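Local coordinates for protein 11R-lipoxygenase (Gersemia fruticosa, PDB 3VF1) that probably inserts molecular oxygen into lipid substrates as a calcium-regulated dioxygenase that holds one non-heme iron, at residues T155-E160 against L411-P416; K463-V468 against N537-G542; D529-L534 against K549-F554. All coordinates share one frame; numbering follows the deposited sequence.

Contact 1 of 3, residues T155-E160 against L411-P416; sequences TKEVSE and LPSVHP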
loop_
_atom_site.group_PDB
_atom_site.type_symbol
_atom_site.label_atom_id
_atom_site.label_comp_id
_atom_site.label_asym_id
_atom_site.label_seq_id
_atom_site.Cartn_x
_atom_site.Cartn_y
_atom_site.Cartn_z
ATOM N N THR A 155 11.073 -25.417 -13.128
ATOM C CA THR A 155 12.086 -24.718 -13.907
ATOM C C THR A 155 11.457 -24.124 -15.165
ATOM O O THR A 155 11.822 -23.031 -15.600
ATOM C CB THR A 155 13.231 -25.660 -14.312
ATOM O OG1 THR A 155 13.824 -26.231 -13.139
ATOM C CG2 THR A 155 14.296 -24.907 -15.095
ATOM N N LYS A 156 10.507 -24.852 -15.739
ATOM C CA LYS A 156 9.812 -24.405 -16.939
ATOM C C LYS A 156 8.834 -23.280 -16.614
ATOM O O LYS A 156 8.741 -22.296 -17.345
ATOM C CB LYS A 156 9.066 -25.578 -17.579
ATOM C CG LYS A 156 8.169 -25.190 -18.744
ATOM C CD LYS A 156 7.457 -26.407 -19.316
ATOM C CE LYS A 156 6.400 -26.013 -20.337
ATOM N NZ LYS A 156 6.974 -25.277 -21.499
ATOM N N GLU A 157 8.105 -23.437 -15.514
ATOM C CA GLU A 157 7.132 -22.441 -15.085
ATOM C C GLU A 157 7.796 -21.076 -14.942
ATOM O O GLU A 157 7.365 -20.093 -15.547
ATOM C CB GLU A 157 6.513 -22.855 -13.751
ATOM C CG GLU A 157 5.320 -22.017 -13.327
ATOM C CD GLU A 157 4.858 -22.336 -11.916
ATOM O OE1 GLU A 157 5.693 -22.803 -11.112
ATOM O OE2 GLU A 157 3.665 -22.122 -11.608
ATOM N N VAL A 158 8.853 -21.028 -14.138
ATOM C CA VAL A 158 9.594 -19.795 -13.906
ATOM C C VAL A 158 10.170 -19.240 -15.205
ATOM O O VAL A 158 10.215 -18.025 -15.404
ATOM C CB VAL A 158 10.739 -20.021 -12.901
ATOM C CG1 VAL A 158 11.668 -18.815 -12.859
ATOM C CG2 VAL A 158 10.179 -20.319 -11.518
ATOM N N SER A 159 10.612 -20.132 -16.086
ATOM C CA SER A 159 11.192 -19.723 -17.360
ATOM C C SER A 159 10.138 -19.062 -18.243
ATOM O O SER A 159 10.411 -18.067 -18.915
ATOM C CB SER A 159 11.798 -20.930 -18.078
ATOM O OG SER A 159 12.356 -20.552 -19.324
ATOM N N GLU A 160 8.932 -19.619 -18.234
ATOM C CA GLU A 160 7.824 -19.061 -18.998
ATOM C C GLU A 160 7.424 -17.693 -18.455
ATOM O O GLU A 160 7.194 -16.756 -19.219
ATOM C CB GLU A 160 6.620 -20.004 -18.956
ATOM C CG GLU A 160 6.808 -21.290 -19.747
ATOM C CD GLU A 160 5.637 -22.244 -19.593
ATOM O OE1 GLU A 160 4.918 -22.145 -18.575
ATOM O OE2 GLU A 160 5.434 -23.088 -20.492
ATOM N N LEU A 411 10.190 -17.287 -8.679
ATOM C CA LEU A 411 9.557 -18.277 -7.814
ATOM C C LEU A 411 8.453 -19.046 -8.533
ATOM O O LEU A 411 7.607 -18.448 -9.198
ATOM C CB LEU A 411 8.970 -17.606 -6.571
ATOM C CG LEU A 411 9.949 -16.847 -5.676
ATOM C CD1 LEU A 411 9.207 -16.240 -4.495
ATOM C CD2 LEU A 411 11.069 -17.755 -5.198
ATOM N N PRO A 412 8.465 -20.382 -8.406
ATOM C CA PRO A 412 7.360 -21.208 -8.899
ATOM C C PRO A 412 6.229 -21.248 -7.878
ATOM O O PRO A 412 6.481 -21.079 -6.684
ATOM C CB PRO A 412 8.002 -22.586 -9.045
ATOM C CG PRO A 412 9.052 -22.612 -7.989
ATOM C CD PRO A 412 9.567 -21.201 -7.872
ATOM N N SER A 413 5.004 -21.475 -8.341
ATOM C CA SER A 413 3.834 -21.424 -7.470
ATOM C C SER A 413 3.808 -22.538 -6.419
ATOM O O SER A 413 2.911 -22.575 -5.576
ATOM C CB SER A 413 2.551 -21.467 -8.306
ATOM O OG SER A 413 2.537 -22.593 -9.164
ATOM N N VAL A 414 4.781 -23.445 -6.471
ATOM C CA VAL A 414 4.871 -24.524 -5.491
ATOM C C VAL A 414 5.751 -24.118 -4.306
ATOM O O VAL A 414 5.799 -24.806 -3.288
ATOM C CB VAL A 414 5.424 -25.821 -6.132
ATOM C CG1 VAL A 414 6.908 -25.679 -6.449
ATOM C CG2 VAL A 414 5.179 -27.018 -5.222
ATOM N N HIS A 415 6.438 -22.989 -4.445
ATOM C CA HIS A 415 7.324 -22.486 -3.401
ATOM C C HIS A 415 6.512 -21.854 -2.266
ATOM O O HIS A 415 5.569 -21.102 -2.519
ATOM C CB HIS A 415 8.279 -21.454 -4.001
ATOM C CG HIS A 415 9.483 -21.175 -3.156
ATOM N ND1 HIS A 415 9.396 -20.726 -1.857
ATOM C CD2 HIS A 415 10.805 -21.268 -3.433
ATOM C CE1 HIS A 415 10.610 -20.562 -1.366
ATOM N NE2 HIS A 415 11.485 -20.883 -2.302
ATOM N N PRO A 416 6.872 -22.158 -1.008
ATOM C CA PRO A 416 6.122 -21.657 0.153
ATOM C C PRO A 416 6.087 -20.131 0.266
ATOM O O PRO A 416 5.077 -19.577 0.689
ATOM C CB PRO A 416 6.869 -22.266 1.348
ATOM C CG PRO A 416 8.215 -22.633 0.823
ATOM C CD PRO A 416 7.988 -23.027 -0.599
#

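Contact 2 of 3, residues K463-V468 against N537-G542; sequences KHYRSV and NGYPAG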
loop_
_atom_site.group_PDB
_atom_site.type_symbol
_atom_site.label_atom_id
_atom_site.label_comp_id
_atom_site.label_asym_id
_atom_site.label_seq_id
_atom_site.Cartn_x
_atom_site.Cartn_y
_atom_site.Cartn_z
ATOM N N LYS A 463 13.905 12.428 -5.248
ATOM C CA LYS A 463 14.792 13.012 -4.252
ATOM C C LYS A 463 14.834 12.164 -2.984
ATOM O O LYS A 463 15.887 12.023 -2.362
ATOM C CB LYS A 463 14.356 14.439 -3.918
ATOM C CG LYS A 463 15.357 15.198 -3.066
ATOM C CD LYS A 463 14.960 16.656 -2.899
ATOM C CE LYS A 463 15.991 17.419 -2.084
ATOM N NZ LYS A 463 15.589 18.832 -1.852
ATOM N N HIS A 464 13.692 11.598 -2.604
ATOM C CA HIS A 464 13.634 10.736 -1.432
ATOM C C HIS A 464 14.281 9.386 -1.716
ATOM O O HIS A 464 14.970 8.830 -0.861
ATOM C CB HIS A 464 12.189 10.519 -0.976
ATOM C CG HIS A 464 12.071 9.668 0.253
ATOM N ND1 HIS A 464 12.195 10.181 1.527
ATOM C CD2 HIS A 464 11.864 8.340 0.401
ATOM C CE1 HIS A 464 12.058 9.205 2.406
ATOM N NE2 HIS A 464 11.857 8.077 1.750
ATOM N N TYR A 465 14.055 8.864 -2.917
ATOM C CA TYR A 465 14.579 7.555 -3.286
ATOM C C TYR A 465 16.103 7.545 -3.272
ATOM O O TYR A 465 16.718 6.599 -2.791
ATOM C CB TYR A 465 14.072 7.135 -4.667
ATOM C CG TYR A 465 14.512 5.743 -5.059
ATOM C CD1 TYR A 465 13.850 4.622 -4.575
ATOM C CD2 TYR A 465 15.593 5.548 -5.907
ATOM C CE1 TYR A 465 14.251 3.348 -4.925
ATOM C CE2 TYR A 465 16.000 4.278 -6.263
ATOM C CZ TYR A 465 15.326 3.183 -5.769
ATOM O OH TYR A 465 15.728 1.916 -6.121
ATOM N N ARG A 466 16.711 8.602 -3.799
ATOM C CA ARG A 466 18.167 8.696 -3.848
ATOM C C ARG A 466 18.818 8.435 -2.492
ATOM O O ARG A 466 19.966 8.000 -2.430
ATOM C CB ARG A 466 18.603 10.069 -4.366
ATOM C CG ARG A 466 18.543 10.210 -5.876
ATOM C CD ARG A 466 19.361 11.398 -6.359
ATOM N NE ARG A 466 18.781 12.680 -5.968
ATOM C CZ ARG A 466 17.830 13.316 -6.649
ATOM N NH1 ARG A 466 17.329 12.788 -7.760
ATOM N NH2 ARG A 466 17.372 14.482 -6.214
ATOM N N SER A 467 18.089 8.699 -1.411
ATOM C CA SER A 467 18.647 8.577 -0.068
ATOM C C SER A 467 18.012 7.460 0.758
ATOM O O SER A 467 18.437 7.202 1.885
ATOM C CB SER A 467 18.492 9.902 0.683
ATOM O OG SER A 467 19.258 10.929 0.079
ATOM N N VAL A 468 17.003 6.794 0.208
ATOM C CA VAL A 468 16.266 5.797 0.976
ATOM C C VAL A 468 17.020 4.476 1.083
ATOM O O VAL A 468 17.693 4.052 0.145
ATOM C CB VAL A 468 14.873 5.518 0.368
ATOM C CG1 VAL A 468 14.990 4.668 -0.893
ATOM C CG2 VAL A 468 13.982 4.828 1.386
ATOM N N ASN A 537 17.898 -5.270 -9.878
ATOM C CA ASN A 537 16.939 -4.562 -10.721
ATOM C C ASN A 537 15.785 -3.928 -9.946
ATOM O O ASN A 537 15.230 -2.915 -10.372
ATOM C CB ASN A 537 16.381 -5.510 -11.785
ATOM C CG ASN A 537 17.471 -6.137 -12.633
ATOM O OD1 ASN A 537 18.027 -5.493 -13.524
ATOM N ND2 ASN A 537 17.779 -7.400 -12.363
ATOM N N GLY A 538 15.423 -4.525 -8.816
ATOM C CA GLY A 538 14.304 -4.043 -8.029
ATOM C C GLY A 538 14.566 -2.703 -7.365
ATOM O O GLY A 538 13.673 -1.856 -7.289
ATOM N N TYR A 539 15.789 -2.507 -6.883
ATOM C CA TYR A 539 16.123 -1.307 -6.129
ATOM C C TYR A 539 17.501 -0.771 -6.488
ATOM O O TYR A 539 18.431 -0.858 -5.687
ATOM C CB TYR A 539 16.053 -1.600 -4.629
ATOM C CG TYR A 539 14.713 -2.146 -4.192
ATOM C CD1 TYR A 539 13.647 -1.295 -3.937
ATOM C CD2 TYR A 539 14.512 -3.510 -4.044
ATOM C CE1 TYR A 539 12.418 -1.787 -3.542
ATOM C CE2 TYR A 539 13.287 -4.013 -3.648
ATOM C CZ TYR A 539 12.243 -3.146 -3.398
ATOM O OH TYR A 539 11.020 -3.643 -3.005
ATOM N N PRO A 540 17.636 -0.209 -7.698
ATOM C CA PRO A 540 18.902 0.404 -8.115
ATOM C C PRO A 540 19.326 1.510 -7.153
ATOM O O PRO A 540 18.473 2.236 -6.641
ATOM C CB PRO A 540 18.585 0.970 -9.506
ATOM C CG PRO A 540 17.095 1.042 -9.575
ATOM C CD PRO A 540 16.590 -0.073 -8.724
ATOM N N ALA A 541 20.628 1.629 -6.913
ATOM C CA ALA A 541 21.149 2.544 -5.902
ATOM C C ALA A 541 20.697 3.985 -6.126
ATOM O O ALA A 541 20.442 4.716 -5.169
ATOM C CB ALA A 541 22.666 2.470 -5.865
ATOM N N GLY A 542 20.602 4.390 -7.388
ATOM C CA GLY A 542 20.242 5.756 -7.721
ATOM C C GLY A 542 21.464 6.590 -8.051
ATOM O O GLY A 542 22.592 6.100 -7.988
#

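Contact 3 of 3, residues D529-L534 against K549-F554; sequences DWIRDL and KVPKSF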
loop_
_atom_site.group_PDB
_atom_site.type_symbol
_atom_site.label_atom_id
_atom_site.label_comp_id
_atom_site.label_asym_id
_atom_site.label_seq_id
_atom_site.Cartn_x
_atom_site.Cartn_y
_atom_site.Cartn_z
ATOM N N ASP A 529 17.583 -16.428 -6.157
ATOM C CA ASP A 529 17.310 -15.753 -7.420
ATOM C C ASP A 529 16.375 -14.579 -7.163
ATOM O O ASP A 529 16.543 -13.498 -7.725
ATOM C CB ASP A 529 16.668 -16.715 -8.423
ATOM C CG ASP A 529 17.607 -17.824 -8.857
ATOM O OD1 ASP A 529 18.837 -17.607 -8.826
ATOM O OD2 ASP A 529 17.116 -18.909 -9.232
ATOM N N TRP A 530 15.391 -14.811 -6.302
ATOM C CA TRP A 530 14.412 -13.795 -5.947
ATOM C C TRP A 530 15.082 -12.555 -5.365
ATOM O O TRP A 530 14.902 -11.447 -5.872
ATOM C CB TRP A 530 13.411 -14.370 -4.942
ATOM C CG TRP A 530 12.308 -13.429 -4.580
ATOM C CD1 TRP A 530 11.325 -12.969 -5.402
ATOM C CD2 TRP A 530 12.066 -12.842 -3.295
ATOM N NE1 TRP A 530 10.486 -12.129 -4.714
ATOM C CE2 TRP A 530 10.919 -12.034 -3.417
ATOM C CE3 TRP A 530 12.706 -12.920 -2.055
ATOM C CZ2 TRP A 530 10.401 -11.307 -2.348
ATOM C CZ3 TRP A 530 12.189 -12.199 -0.994
ATOM C CH2 TRP A 530 11.049 -11.402 -1.148
ATOM N N ILE A 531 15.864 -12.739 -4.305
ATOM C CA ILE A 531 16.477 -11.609 -3.613
ATOM C C ILE A 531 17.580 -10.965 -4.448
ATOM O O ILE A 531 17.834 -9.767 -4.330
ATOM C CB ILE A 531 17.047 -12.021 -2.235
ATOM C CG1 ILE A 531 17.396 -10.781 -1.408
ATOM C CG2 ILE A 531 18.273 -12.910 -2.399
ATOM C CD1 ILE A 531 16.209 -9.889 -1.096
ATOM N N ARG A 532 18.232 -11.755 -5.293
ATOM C CA ARG A 532 19.283 -11.231 -6.157
ATOM C C ARG A 532 18.693 -10.345 -7.252
ATOM O O ARG A 532 19.302 -9.355 -7.661
ATOM C CB ARG A 532 20.095 -12.366 -6.785
ATOM C CG ARG A 532 21.161 -11.876 -7.757
ATOM C CD ARG A 532 22.149 -12.969 -8.150
ATOM N NE ARG A 532 21.505 -14.100 -8.817
ATOM C CZ ARG A 532 21.223 -15.269 -8.242
ATOM N NH1 ARG A 532 21.525 -15.501 -6.969
ATOM N NH2 ARG A 532 20.632 -16.221 -8.950
ATOM N N ASP A 533 17.506 -10.705 -7.724
ATOM C CA ASP A 533 16.836 -9.930 -8.761
ATOM C C ASP A 533 16.363 -8.590 -8.200
ATOM O O ASP A 533 16.346 -7.580 -8.905
ATOM C CB ASP A 533 15.655 -10.716 -9.331
ATOM C CG ASP A 533 15.211 -10.202 -10.686
ATOM O OD1 ASP A 533 15.948 -9.394 -11.288
ATOM O OD2 ASP A 533 14.131 -10.619 -11.153
ATOM N N LEU A 534 15.980 -8.587 -6.926
ATOM C CA LEU A 534 15.566 -7.362 -6.251
ATOM C C LEU A 534 16.754 -6.431 -6.037
ATOM O O LEU A 534 16.661 -5.226 -6.276
ATOM C CB LEU A 534 14.923 -7.691 -4.902
ATOM C CG LEU A 534 13.579 -8.414 -4.959
ATOM C CD1 LEU A 534 13.145 -8.848 -3.568
ATOM C CD2 LEU A 534 12.524 -7.529 -5.602
ATOM N N LYS A 549 20.487 -1.190 0.785
ATOM C CA LYS A 549 20.620 -2.185 1.847
ATOM C C LYS A 549 19.666 -3.366 1.670
ATOM O O LYS A 549 19.169 -3.929 2.646
ATOM C CB LYS A 549 20.429 -1.540 3.221
ATOM C CG LYS A 549 21.520 -0.548 3.573
ATOM C CD LYS A 549 21.420 -0.090 5.017
ATOM C CE LYS A 549 22.515 0.909 5.355
ATOM N NZ LYS A 549 23.883 0.338 5.181
ATOM N N VAL A 550 19.417 -3.736 0.419
ATOM C CA VAL A 550 18.734 -4.987 0.120
ATOM C C VAL A 550 19.795 -6.078 0.024
ATOM O O VAL A 550 20.791 -5.910 -0.680
ATOM C CB VAL A 550 17.961 -4.909 -1.205
ATOM C CG1 VAL A 550 17.289 -6.242 -1.507
ATOM C CG2 VAL A 550 16.935 -3.788 -1.155
ATOM N N PRO A 551 19.597 -7.198 0.736
ATOM C CA PRO A 551 20.632 -8.238 0.766
ATOM C C PRO A 551 20.995 -8.761 -0.622
ATOM O O PRO A 551 20.133 -8.838 -1.500
ATOM C CB PRO A 551 19.988 -9.354 1.594
ATOM C CG PRO A 551 18.937 -8.681 2.401
ATOM C CD PRO A 551 18.424 -7.566 1.548
ATOM N N LYS A 552 22.262 -9.112 -0.812
ATOM C CA LYS A 552 22.701 -9.757 -2.044
ATOM C C LYS A 552 22.274 -11.220 -2.022
ATOM O O LYS A 552 22.100 -11.846 -3.066
ATOM C CB LYS A 552 24.220 -9.665 -2.184
ATOM C CG LYS A 552 24.755 -8.245 -2.263
ATOM C CD LYS A 552 26.274 -8.217 -2.400
ATOM C CE LYS A 552 26.961 -8.935 -1.246
ATOM N NZ LYS A 552 27.287 -10.360 -1.557
ATOM N N SER A 553 22.108 -11.756 -0.816
ATOM C CA SER A 553 21.661 -13.129 -0.633
ATOM C C SER A 553 21.132 -13.312 0.784
ATOM O O SER A 553 21.446 -12.524 1.676
ATOM C CB SER A 553 22.813 -14.103 -0.886
ATOM O OG SER A 553 23.874 -13.898 0.032
ATOM N N PHE A 554 20.327 -14.350 0.986
ATOM C CA PHE A 554 19.840 -14.692 2.315
ATOM C C PHE A 554 20.734 -15.769 2.919
ATOM O O PHE A 554 20.794 -16.889 2.414
ATOM C CB PHE A 554 18.392 -15.184 2.242
ATOM C CG PHE A 554 17.393 -14.094 1.975
ATOM C CD1 PHE A 554 17.406 -12.924 2.718
ATOM C CD2 PHE A 554 16.442 -14.236 0.978
ATOM C CE1 PHE A 554 16.487 -11.920 2.476
ATOM C CE2 PHE A 554 15.521 -13.233 0.728
ATOM C CZ PHE A 554 15.545 -12.075 1.478
HETATM O O HOH W 1 21.748 -14.288 -4.158
#

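Contact 1 of 3, residues T155-E160 against L411-P416
Two donors grip OE1 of Glu157: the backbone N of Ser413, 3.1 Å from that oxygen, and the hydroxyl of Tyr134 from strand 130-134. The glutamate projects from helix 148-164 into a type I beta turn, Pro412 to His415, in the link between helices 369-410 and 416-425 of the lipoxygenase part; Tyr134 belongs to the PLAT beta sandwich. With CG anti to the backbone N (chi1 -170°) and an extended chain beyond it, the carboxylate reaches the turn from a helix whose nearest CA, that of Val158, stays 5.7 Å from the CA of Pro412. Both oxygens are used on one residue. Ser413 N meets OE1 from above the carboxylate plane, 36° out of it, while Ser413 OG gives the shorter bond, 2.7 Å to Glu157 OE2, using the syn lone pair of OE2. Backbone N and hydroxyl of Ser413 thus each take one carboxylate oxygen, a two-point grip that fixes how the group is turned; with these donors around it, the buried group is probably ionised. The ring of Pro412 crosses the glutamate chain at about a right angle, bringing CB to 3.1 Å from Glu157 OE1. Next to this polar clamp lies an apolar patch, where Val158 CG2 rests on the start of the turn, 3.6 Å from Pro412 N. The turn itself closes with the bond from His415 N to Pro412 O, and His415 ND1 then N-caps helix 416-425 at Val417 N. The methyl of Val158 also meets the proline ring, CG2 to Pro412 CD at 3.8 Å.

Contact 2 of 3, residues K463-V468 against N537-G542
Tyr465, on helix 456-465, sends its phenol across to the backbone that leaves helix 525-538. With CG anti to the backbone N (chi1 -176°), the ring is carried out toward 537-542, where its hydroxyl donates a hydrogen bond of 2.8 Å from OH to Pro540 O. The hydroxyl approaches with a C=O...donor angle of 133°, 17° out of the carbonyl plane. Because Pro540 O lies at the edge of the phenol, near its plane, ring atom CE2 also comes within 3.2 Å of it. The same OH packs on Tyr539 C at 3.2 Å and on Pro540 CD at 3.4 Å, so the phenol tip sits against the Tyr539-Pro540 peptide. A phenylalanine in place of Tyr465 would probably leave Pro540 O without this donor and open a small gap against that peptide. At Arg466 the contact passes to the backbone, Arg466 CA lying 5.3 Å from Gly542 CA, while the guanidinium turns away to a salt bridge with Asp176. Gly542 has backbone angles at which a CB would be jammed against the carbonyl O of Ala541. The type I turn from Tyr465 to Val468 closes through Val468 N and Tyr465 O. Lys548 binds both ends of this turn, at Tyr465 O and Val468 O, and also Ala541 O; it makes a cation-pi contact with Tyr465 too. The contact thus ties helix 456-465 and the turn after it to the chain leaving helix 525-538, beside the iron-binding helix 369-410, where Tyr539 OH bonds Met399 O and the side chain of Tyr539 lies about 11 Å from that of the iron ligand His397.

Contact 3 of 3, residues D529-L534 against K549-F554
Ile531 and Phe554 form the tight part of this contact, in which the chain leaving helix 525-538 doubles back along the helix before entering helix 557-579. The isoleucine points into the returning segment with CG1 anti to the backbone N (chi1 -167°), which sets that carbon over one face of the Phe554 ring in a CH-pi contact. CG1 lies 4.0 Å from the ring centroid, 26° off the normal and offset toward the rim. Beyond it, Ile531 CD1 presses on Phe554 CZ at 3.4 Å and on Val550 CG1 at 3.8 Å; the isoleucine and valine chains slide past each other in opposite directions. The other branch, CG2, packs on the backbone at Ser553 CA. Trp530 meets the phenylalanine rim to rim, its CZ3 being 3.9 Å from Phe554 CE2, and Leu534 CD1 lies over a face of the indole, toward its rim. Phe563 and Leu560 of helix 557-579 pack against Ile531 and Phe554 respectively.

The other side is looser and wetter. Around Arg532 and Lys552, both exposed, no side chains meet closely; a water donates to Lys552 O at 2.7 Å and accepts a weak bond from Arg532 NH1. Polar ties to the returning chain come from the residues on either flank of 529-534, Gln528 NE2 at Phe554 O and His535 ND1 at Val550 O. Since no direct hydrogen bond joins 529-534 to 549-554, shape and apolar burial probably do most to hold these two segments together, with a water bridge, weak on the arginine side, at the margin.

From the N terminus, contact 1 comes first: helix 148-164, following the PLAT sandwich, meets the turn after helix 369-410, closing a loop of 250 residues that joins the sandwich side to the lipoxygenase part. Contacts 2 and 3 open later and cross, in the order 463-468, 529-534, 537-542, 549-554, so that helix 525-538 serves both. Contact 2 spans 68 residues; contact 3 closes only a short return loop. That helix also reaches contact 1, whose Leu411 CD1 packs on Trp530 CD1 of contact 3 at 4.0 Å. Contacts 2 and 3 meet again just past the helix, where Tyr539 packs on Val550. Contacts 1 and 2 do not touch.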